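Local coordinates for protein phosphoribosylaminoimidazole carboxylase, ATPase subunit (Thermus thermophilus, PDB 3AW8) that probably catalyses the ATP-dependent carboxylation of 5-aminoimidazole ribonucleotide with hydrogencarbonate to N5-carboxyaminoimidazole ribonucleotide, a step of purine biosynthesis, at residues A52-A57 and E79-L84; A74-E79 and P86-L91; P310-V315 and A321-Y326. One frame throughout, in Å; residues are numbered along the deposited sequence.

Contact 1 (A52-A57 and E79-L84); sequences ALLRFA and EGRLPL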
loop_
_atom_site.group_PDB
_atom_site.type_symbol
_atom_site.label_atom_id
_atom_site.label_comp_id
_atom_site.label_asym_id
_atom_site.label_seq_id
_atom_site.Cartn_x
_atom_site.Cartn_y
_atom_site.Cartn_z
ATOM N N ALA A 52 -24.884 2.581 -19.933
ATOM C CA ALA A 52 -24.015 2.426 -18.777
ATOM C C ALA A 52 -22.640 3.007 -19.082
ATOM O O ALA A 52 -22.030 3.658 -18.237
ATOM C CB ALA A 52 -23.902 0.959 -18.415
ATOM N N LEU A 53 -22.167 2.786 -20.302
ATOM C CA LEU A 53 -20.864 3.281 -20.706
ATOM C C LEU A 53 -20.760 4.792 -20.520
ATOM O O LEU A 53 -19.880 5.272 -19.808
ATOM C CB LEU A 53 -20.591 2.927 -22.171
ATOM C CG LEU A 53 -19.215 2.347 -22.512
ATOM C CD1 LEU A 53 -18.884 2.651 -23.948
ATOM C CD2 LEU A 53 -18.156 2.945 -21.635
ATOM N N LEU A 54 -21.664 5.540 -21.158
ATOM C CA LEU A 54 -21.665 7.005 -21.078
ATOM C C LEU A 54 -21.949 7.555 -19.674
ATOM O O LEU A 54 -21.403 8.587 -19.281
ATOM C CB LEU A 54 -22.671 7.570 -22.079
ATOM C CG LEU A 54 -22.383 7.161 -23.529
ATOM C CD1 LEU A 54 -23.509 7.639 -24.421
ATOM C CD2 LEU A 54 -21.044 7.738 -23.989
ATOM N N ARG A 55 -22.805 6.862 -18.928
ATOM C CA ARG A 55 -23.126 7.267 -17.566
ATOM C C ARG A 55 -21.847 7.192 -16.727
ATOM O O ARG A 55 -21.516 8.118 -15.984
ATOM C CB ARG A 55 -24.195 6.342 -16.985
ATOM C CG ARG A 55 -24.575 6.660 -15.550
ATOM C CD ARG A 55 -25.816 5.895 -15.091
ATOM N NE ARG A 55 -25.650 4.439 -15.094
ATOM C CZ ARG A 55 -26.164 3.620 -16.011
ATOM N NH1 ARG A 55 -25.957 2.310 -15.922
ATOM N NH2 ARG A 55 -26.888 4.102 -17.019
ATOM N N PHE A 56 -21.121 6.086 -16.869
ATOM C CA PHE A 56 -19.873 5.875 -16.145
ATOM C C PHE A 56 -18.786 6.875 -16.560
ATOM O O PHE A 56 -17.923 7.243 -15.764
ATOM C CB PHE A 56 -19.406 4.415 -16.368
ATOM C CG PHE A 56 -17.908 4.238 -16.473
ATOM C CD1 PHE A 56 -17.258 4.407 -17.690
ATOM C CD2 PHE A 56 -17.147 3.915 -15.346
ATOM C CE1 PHE A 56 -15.876 4.262 -17.796
ATOM C CE2 PHE A 56 -15.755 3.768 -15.438
ATOM C CZ PHE A 56 -15.118 3.943 -16.674
ATOM N N ALA A 57 -18.838 7.344 -17.799
ATOM C CA ALA A 57 -17.811 8.263 -18.274
ATOM C C ALA A 57 -17.932 9.713 -17.820
ATOM O O ALA A 57 -16.959 10.454 -17.877
ATOM C CB ALA A 57 -17.735 8.204 -19.789
ATOM N N GLU A 79 -13.100 7.121 -26.421
ATOM C CA GLU A 79 -11.872 7.771 -26.869
ATOM C C GLU A 79 -12.101 9.205 -27.326
ATOM O O GLU A 79 -11.284 10.089 -27.053
ATOM C CB GLU A 79 -11.220 6.971 -27.999
ATOM C CG GLU A 79 -9.717 7.198 -28.110
ATOM C CD GLU A 79 -9.025 6.150 -28.976
ATOM O OE1 GLU A 79 -7.797 5.944 -28.795
ATOM O OE2 GLU A 79 -9.707 5.536 -29.835
ATOM N N GLY A 80 -13.206 9.440 -28.023
ATOM C CA GLY A 80 -13.487 10.784 -28.483
ATOM C C GLY A 80 -13.772 11.706 -27.314
ATOM O O GLY A 80 -13.161 12.768 -27.191
ATOM N N ARG A 81 -14.686 11.275 -26.447
ATOM C CA ARG A 81 -15.119 12.030 -25.268
ATOM C C ARG A 81 -14.021 12.431 -24.271
ATOM O O ARG A 81 -13.958 13.589 -23.853
ATOM C CB ARG A 81 -16.195 11.227 -24.540
ATOM C CG ARG A 81 -17.122 10.468 -25.491
ATOM C CD ARG A 81 -18.366 11.254 -25.860
ATOM N NE ARG A 81 -19.521 10.832 -25.069
ATOM C CZ ARG A 81 -19.602 10.930 -23.746
ATOM N NH1 ARG A 81 -20.693 10.517 -23.114
ATOM N NH2 ARG A 81 -18.597 11.444 -23.051
ATOM N N LEU A 82 -13.178 11.482 -23.865
ATOM C CA LEU A 82 -12.100 11.786 -22.922
ATOM C C LEU A 82 -10.787 11.068 -23.242
ATOM O O LEU A 82 -10.747 10.187 -24.098
ATOM C CB LEU A 82 -12.534 11.475 -21.474
ATOM C CG LEU A 82 -13.118 10.139 -20.988
ATOM C CD1 LEU A 82 -14.623 10.252 -20.870
ATOM C CD2 LEU A 82 -12.733 9.006 -21.913
ATOM N N PRO A 83 -9.690 11.454 -22.571
ATOM C CA PRO A 83 -8.399 10.806 -22.828
ATOM C C PRO A 83 -8.495 9.329 -22.464
ATOM O O PRO A 83 -9.183 8.968 -21.510
ATOM C CB PRO A 83 -7.436 11.556 -21.908
ATOM C CG PRO A 83 -8.082 12.888 -21.734
ATOM C CD PRO A 83 -9.537 12.538 -21.589
ATOM N N LEU A 84 -7.802 8.486 -23.222
ATOM C CA LEU A 84 -7.826 7.052 -22.989
ATOM C C LEU A 84 -6.425 6.488 -23.106
ATOM O O LEU A 84 -5.806 6.592 -24.158
ATOM C CB LEU A 84 -8.729 6.369 -24.020
ATOM C CG LEU A 84 -8.857 4.847 -23.956
ATOM C CD1 LEU A 84 -9.889 4.485 -22.900
ATOM C CD2 LEU A 84 -9.267 4.293 -25.318
#

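Contact 2 (A74-E79 and P86-L91); sequences AARRLE and PPAKAL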
loop_
_atom_site.group_PDB
_atom_site.type_symbol
_atom_site.label_atom_id
_atom_site.label_comp_id
_atom_site.label_asym_id
_atom_site.label_seq_id
_atom_site.Cartn_x
_atom_site.Cartn_y
_atom_site.Cartn_z
ATOM N N ALA A 74 -16.117 -0.468 -26.730
ATOM C CA ALA A 74 -16.376 0.386 -25.572
ATOM C C ALA A 74 -15.228 1.365 -25.332
ATOM O O ALA A 74 -15.448 2.497 -24.909
ATOM C CB ALA A 74 -16.605 -0.462 -24.331
ATOM N N ALA A 75 -14.002 0.936 -25.605
ATOM C CA ALA A 75 -12.853 1.810 -25.413
ATOM C C ALA A 75 -12.826 2.911 -26.466
ATOM O O ALA A 75 -12.547 4.064 -26.146
ATOM C CB ALA A 75 -11.560 1.006 -25.470
ATOM N N ARG A 76 -13.107 2.556 -27.720
ATOM C CA ARG A 76 -13.098 3.536 -28.805
ATOM C C ARG A 76 -14.274 4.513 -28.722
ATOM O O ARG A 76 -14.160 5.665 -29.139
ATOM C CB ARG A 76 -13.084 2.833 -30.170
ATOM C CG ARG A 76 -11.727 2.232 -30.531
ATOM C CD ARG A 76 -11.731 1.570 -31.901
ATOM N NE ARG A 76 -10.461 0.912 -32.218
ATOM C CZ ARG A 76 -9.290 1.542 -32.300
ATOM N NH1 ARG A 76 -9.219 2.854 -32.090
ATOM N NH2 ARG A 76 -8.185 0.862 -32.590
ATOM N N ARG A 77 -15.391 4.053 -28.168
ATOM C CA ARG A 77 -16.570 4.893 -28.019
ATOM C C ARG A 77 -16.287 6.079 -27.101
ATOM O O ARG A 77 -16.792 7.179 -27.320
ATOM C CB ARG A 77 -17.730 4.076 -27.445
ATOM C CG ARG A 77 -18.989 4.889 -27.162
ATOM C CD ARG A 77 -19.733 5.233 -28.450
ATOM N NE ARG A 77 -20.901 6.071 -28.197
ATOM C CZ ARG A 77 -20.842 7.374 -27.937
ATOM N NH1 ARG A 77 -21.955 8.061 -27.711
ATOM N NH2 ARG A 77 -19.668 7.995 -27.918
ATOM N N LEU A 78 -15.480 5.853 -26.072
ATOM C CA LEU A 78 -15.141 6.906 -25.123
ATOM C C LEU A 78 -13.914 7.699 -25.542
ATOM O O LEU A 78 -13.711 8.819 -25.073
ATOM C CB LEU A 78 -14.890 6.303 -23.741
ATOM C CG LEU A 78 -16.060 6.047 -22.790
ATOM C CD1 LEU A 78 -17.257 5.514 -23.531
ATOM C CD2 LEU A 78 -15.605 5.060 -21.735
ATOM N N GLU A 79 -13.100 7.121 -26.421
ATOM C CA GLU A 79 -11.872 7.771 -26.869
ATOM C C GLU A 79 -12.101 9.205 -27.326
ATOM O O GLU A 79 -11.284 10.089 -27.053
ATOM C CB GLU A 79 -11.220 6.971 -27.999
ATOM C CG GLU A 79 -9.717 7.198 -28.110
ATOM C CD GLU A 79 -9.025 6.150 -28.976
ATOM O OE1 GLU A 79 -7.797 5.944 -28.795
ATOM O OE2 GLU A 79 -9.707 5.536 -29.835
ATOM N N PRO A 86 -4.025 2.918 -22.002
ATOM C CA PRO A 86 -3.284 2.948 -23.267
ATOM C C PRO A 86 -4.230 3.160 -24.436
ATOM O O PRO A 86 -5.444 3.100 -24.279
ATOM C CB PRO A 86 -2.631 1.567 -23.319
ATOM C CG PRO A 86 -2.498 1.194 -21.888
ATOM C CD PRO A 86 -3.824 1.627 -21.327
ATOM N N PRO A 87 -3.680 3.414 -25.632
ATOM C CA PRO A 87 -4.494 3.636 -26.834
ATOM C C PRO A 87 -5.294 2.394 -27.209
ATOM O O PRO A 87 -4.837 1.270 -26.995
ATOM C CB PRO A 87 -3.452 3.982 -27.896
ATOM C CG PRO A 87 -2.350 4.598 -27.102
ATOM C CD PRO A 87 -2.259 3.698 -25.903
ATOM N N ALA A 88 -6.476 2.602 -27.783
ATOM C CA ALA A 88 -7.343 1.499 -28.201
ATOM C C ALA A 88 -6.639 0.515 -29.131
ATOM O O ALA A 88 -6.987 -0.664 -29.174
ATOM C CB ALA A 88 -8.599 2.044 -28.881
ATOM N N LYS A 89 -5.652 0.998 -29.877
ATOM C CA LYS A 89 -4.914 0.141 -30.799
ATOM C C LYS A 89 -4.282 -1.035 -30.056
ATOM O O LYS A 89 -4.357 -2.177 -30.516
ATOM C CB LYS A 89 -3.821 0.948 -31.512
ATOM C CG LYS A 89 -3.062 0.188 -32.605
ATOM C CD LYS A 89 -1.900 1.039 -33.117
ATOM C CE LYS A 89 -1.085 0.346 -34.208
ATOM N NZ LYS A 89 -1.867 0.148 -35.459
ATOM N N ALA A 90 -3.661 -0.745 -28.910
ATOM C CA ALA A 90 -3.009 -1.766 -28.091
ATOM C C ALA A 90 -3.955 -2.925 -27.776
ATOM O O ALA A 90 -3.549 -4.085 -27.780
ATOM C CB ALA A 90 -2.490 -1.147 -26.810
ATOM N N LEU A 91 -5.215 -2.610 -27.497
ATOM C CA LEU A 91 -6.206 -3.641 -27.220
ATOM C C LEU A 91 -6.412 -4.470 -28.478
ATOM O O LEU A 91 -6.462 -5.696 -28.432
ATOM C CB LEU A 91 -7.543 -3.013 -26.830
ATOM C CG LEU A 91 -7.776 -2.652 -25.372
ATOM C CD1 LEU A 91 -9.171 -2.074 -25.220
ATOM C CD2 LEU A 91 -7.632 -3.894 -24.523
HETATM O O HOH W 1 -5.472 3.911 -30.379
#

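Contact 3 (P310-V315 and A321-Y326); sequences PPFAEV and AHLHWY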
loop_
_atom_site.group_PDB
_atom_site.type_symbol
_atom_site.label_atom_id
_atom_site.label_comp_id
_atom_site.label_asym_id
_atom_site.label_seq_id
_atom_site.Cartn_x
_atom_site.Cartn_y
_atom_site.Cartn_z
ATOM N N PRO A 310 -6.094 -19.965 1.755
ATOM C CA PRO A 310 -5.163 -20.491 2.755
ATOM C C PRO A 310 -5.492 -19.925 4.120
ATOM O O PRO A 310 -6.214 -18.938 4.221
ATOM C CB PRO A 310 -3.817 -19.991 2.256
ATOM C CG PRO A 310 -4.178 -18.630 1.712
ATOM C CD PRO A 310 -5.441 -18.940 0.919
ATOM N N PRO A 311 -4.992 -20.558 5.195
ATOM C CA PRO A 311 -5.243 -20.077 6.565
ATOM C C PRO A 311 -4.380 -18.830 6.843
ATOM O O PRO A 311 -3.162 -18.931 6.995
ATOM C CB PRO A 311 -4.852 -21.278 7.426
ATOM C CG PRO A 311 -3.787 -21.957 6.596
ATOM C CD PRO A 311 -4.371 -21.897 5.209
ATOM N N PHE A 312 -5.018 -17.662 6.908
ATOM C CA PHE A 312 -4.300 -16.399 7.113
ATOM C C PHE A 312 -3.271 -16.382 8.221
ATOM O O PHE A 312 -2.167 -15.875 8.036
ATOM C CB PHE A 312 -5.279 -15.237 7.333
ATOM C CG PHE A 312 -6.010 -14.812 6.092
ATOM C CD1 PHE A 312 -6.805 -13.672 6.102
ATOM C CD2 PHE A 312 -5.925 -15.562 4.919
ATOM C CE1 PHE A 312 -7.509 -13.285 4.961
ATOM C CE2 PHE A 312 -6.621 -15.187 3.779
ATOM C CZ PHE A 312 -7.415 -14.047 3.798
ATOM N N ALA A 313 -3.627 -16.917 9.379
ATOM C CA ALA A 313 -2.689 -16.939 10.493
ATOM C C ALA A 313 -1.432 -17.696 10.084
ATOM O O ALA A 313 -0.322 -17.310 10.434
ATOM C CB ALA A 313 -3.326 -17.595 11.705
ATOM N N GLU A 314 -1.608 -18.755 9.309
ATOM C CA GLU A 314 -0.476 -19.558 8.880
ATOM C C GLU A 314 0.451 -18.886 7.870
ATOM O O GLU A 314 1.662 -19.111 7.900
ATOM C CB GLU A 314 -0.958 -20.898 8.326
ATOM C CG GLU A 314 -0.054 -22.046 8.730
ATOM C CD GLU A 314 -0.003 -22.235 10.241
ATOM O OE1 GLU A 314 0.954 -22.873 10.733
ATOM O OE2 GLU A 314 -0.925 -21.754 10.938
ATOM N N VAL A 315 -0.097 -18.071 6.974
ATOM C CA VAL A 315 0.756 -17.393 6.003
ATOM C C VAL A 315 1.391 -16.170 6.669
ATOM O O VAL A 315 2.520 -15.799 6.357
ATOM C CB VAL A 315 -0.036 -16.992 4.694
ATOM C CG1 VAL A 315 -1.491 -17.414 4.808
ATOM C CG2 VAL A 315 0.077 -15.492 4.415
ATOM N N ALA A 321 6.456 -12.263 4.270
ATOM C CA ALA A 321 5.290 -12.705 3.532
ATOM C C ALA A 321 4.221 -11.616 3.572
ATOM O O ALA A 321 3.828 -11.166 4.650
ATOM C CB ALA A 321 4.746 -14.003 4.143
ATOM N N HIS A 322 3.765 -11.180 2.399
ATOM C CA HIS A 322 2.725 -10.153 2.325
ATOM C C HIS A 322 1.482 -10.722 1.662
ATOM O O HIS A 322 1.472 -11.005 0.462
ATOM C CB HIS A 322 3.221 -8.931 1.557
ATOM C CG HIS A 322 4.393 -8.258 2.198
ATOM N ND1 HIS A 322 5.697 -8.609 1.922
ATOM C CD2 HIS A 322 4.459 -7.262 3.114
ATOM C CE1 HIS A 322 6.516 -7.855 2.634
ATOM N NE2 HIS A 322 5.790 -7.029 3.365
ATOM N N LEU A 323 0.441 -10.905 2.461
ATOM C CA LEU A 323 -0.802 -11.464 1.965
ATOM C C LEU A 323 -1.666 -10.423 1.234
ATOM O O LEU A 323 -1.699 -9.242 1.606
ATOM C CB LEU A 323 -1.592 -12.062 3.132
ATOM C CG LEU A 323 -2.920 -12.702 2.735
ATOM C CD1 LEU A 323 -2.636 -13.850 1.784
ATOM C CD2 LEU A 323 -3.685 -13.180 3.971
ATOM N N HIS A 324 -2.359 -10.873 0.192
ATOM C CA HIS A 324 -3.246 -10.004 -0.577
ATOM C C HIS A 324 -4.479 -10.813 -0.934
ATOM O O HIS A 324 -4.426 -11.672 -1.811
ATOM C CB HIS A 324 -2.558 -9.512 -1.852
ATOM C CG HIS A 324 -1.566 -8.415 -1.617
ATOM N ND1 HIS A 324 -1.906 -7.079 -1.665
ATOM C CD2 HIS A 324 -0.254 -8.457 -1.284
ATOM C CE1 HIS A 324 -0.847 -6.346 -1.371
ATOM N NE2 HIS A 324 0.169 -7.158 -1.135
ATOM N N TRP A 325 -5.578 -10.563 -0.231
ATOM C CA TRP A 325 -6.820 -11.266 -0.494
ATOM C C TRP A 325 -7.670 -10.306 -1.322
ATOM O O TRP A 325 -7.907 -9.174 -0.910
ATOM C CB TRP A 325 -7.520 -11.622 0.823
ATOM C CG TRP A 325 -8.662 -12.558 0.618
ATOM C CD1 TRP A 325 -9.994 -12.299 0.812
ATOM C CD2 TRP A 325 -8.585 -13.882 0.076
ATOM N NE1 TRP A 325 -10.747 -13.380 0.416
ATOM C CE2 TRP A 325 -9.907 -14.364 -0.040
ATOM C CE3 TRP A 325 -7.524 -14.706 -0.332
ATOM C CZ2 TRP A 325 -10.197 -15.630 -0.549
ATOM C CZ3 TRP A 325 -7.813 -15.966 -0.841
ATOM C CH2 TRP A 325 -9.141 -16.413 -0.946
ATOM N N TYR A 326 -8.134 -10.742 -2.485
ATOM C CA TYR A 326 -8.901 -9.845 -3.344
ATOM C C TYR A 326 -10.341 -9.554 -2.957
ATOM O O TYR A 326 -10.953 -8.647 -3.521
ATOM C CB TYR A 326 -8.852 -10.341 -4.792
ATOM C CG TYR A 326 -7.446 -10.568 -5.297
ATOM C CD1 TYR A 326 -6.377 -9.801 -4.818
ATOM C CD2 TYR A 326 -7.181 -11.537 -6.262
ATOM C CE1 TYR A 326 -5.089 -9.997 -5.286
ATOM C CE2 TYR A 326 -5.898 -11.738 -6.736
ATOM C CZ TYR A 326 -4.857 -10.964 -6.245
ATOM O OH TYR A 326 -3.584 -11.144 -6.734
#

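Contact 1 (A52-A57 and E79-L84)
Leu54 and Arg81 both hold CG beside the backbone N, with chi1 at -59° in Leu54 and -36° in Arg81. Arg81 then bends at chi2 and again at chi3. The two bends turn its guanidinium against Leu54 instead of letting the chain run straight on. The contact joins two helices of the Rossmann-type preATP-grasp domain. Helix 50-57 is the crossover between the parallel strands 41-44 and 62-65, and helix 72-81 lies next to it.

The two side chains cross at about a right angle. The Leu54 methyl CD2 meets the guanidinium obliquely, with Arg81 CZ 3.5 Å from Leu54 CD2 and Arg81 NH1 3.7 Å from Leu54 CB. The approach of NH1 to CD2 itself is modelled too short and is doubtful. What can be said is that the two side chains pack against each other, at the more exposed end of the contact.

The deeper end is apolar. Leu82 follows helix 72-81 and has CG between its backbone N and carbonyl carbon (chi1 53°). Its CD1 faces Ala57, and its side chain also rests on Val63 of strand 62-65. Leu53, on the same helix as Ala57, packs on Ala74, Arg77 and Leu78 of helix 72-81. Leu82 CD1 lies 3.9 Å from Ala57 CB and 3.8 Å from Ala57 O.

Contact 2 (A74-E79 and P86-L91)
Arg76 and Ala88 are the centre of this contact between helix 72-81 and the start of helix 88-94, in the Rossmann-type preATP-grasp domain. Arg76 starts with CG beside the backbone N (chi1 -75°) and stays extended to NE. This lays the chain across Ala88. Ala88 CB sits under one face of the guanidinium, offset toward its rim, 3.4 Å from Arg76 NH1. The aliphatic part of the chain touches the same methyl, with Arg76 CG 3.5 Å from Ala88 CB.

Glu79 has a different first torsion, with CG anti to the backbone N (chi1 -155°). Its extended chain brings OE2 to 3.8 Å from Ala88 CB. A water bridges the helices: it accepts from Lys89 N at 3.0 Å and gives a weak bond to Glu79 OE1. Deeper in, Ala75 CB meets Leu91 CD1 at 3.9 Å.

Arg76 NH2 forms a salt bridge with Glu92, one turn after Ala88 on helix 88-94. Within its own helix, Arg76 NH1 makes a long, weak ion pair with Glu79 OE2. The guanidinium thus has two carboxylate partners, which probably favour its positive charge while its face covers Ala88.

Contact 3 (P310-V315 and A321-Y326)
Helix 312-316 packs over strand 321-325, the outermost strand, within this chain, of an antiparallel sheet. Phe312, at the start of the helix, and Leu323, on the strand, carry much of the contact. Phe312 CG lies beside the backbone N (chi1 -73°), which carries the ring over toward the strand. Leu323 comes up from the strand at about a right angle and sets its methyl CD2 over the centre of one ring face. This is a CH-pi contact: Leu323 CD2 is 3.4 Å from the centroid of the Phe312 ring and 12° off the ring normal.

The far edge of the same ring points at Trp325. The pair is an offset edge-to-face stack, with the planes at 64° and the centroids of the Phe312 ring and the Trp325 five-membered ring 5.5 Å apart. Phe312 CZ lies above the indole plane, offset toward its rim, 3.7 Å from Trp325 CG. Pro310 meets the six-membered end of the indole, with Pro310 CD 4.2 Å from Trp325 CZ3.

The contact belongs to the C-terminal PurK domain, where a helix and the following strand are joined by a short loop. Ala321, Leu323 and Trp325 point to the helix side, while His322 and His324 point away from it. Strand 335-343 pairs with one edge of the strand. Trp325 makes backbone hydrogen bonds to the second subunit, and His322 NE2 bonds to the backbone O of its Glu275. Leu21 of the second subunit also packs on Phe312. Nearer the loop, Val315 CG2 touches Leu323 CB at 4.0 Å, and Ala321 CB lies 3.6 Å from Val315 O.

Contacts 1 and 2 are neighbours, with centres 10 Å apart. Both use helix 72-81 and share Glu79. Their segments alternate along the chain. Helix 72-81 meets helix 50-57 in contact 1 and helix 88-94 in contact 2. They also touch directly, through Leu53 on Leu78 and Leu84 on Ala75. Together they pack three helices of the preATP-grasp domain. Contact 3 comes later in the chain, in the C-terminal PurK domain. Its centre is about 37 Å from that of contact 1 and about 36 Å from that of contact 2. Contact 3 adjoins the second subunit of the homodimer, whereas that subunit touches neither contact 1 nor contact 2.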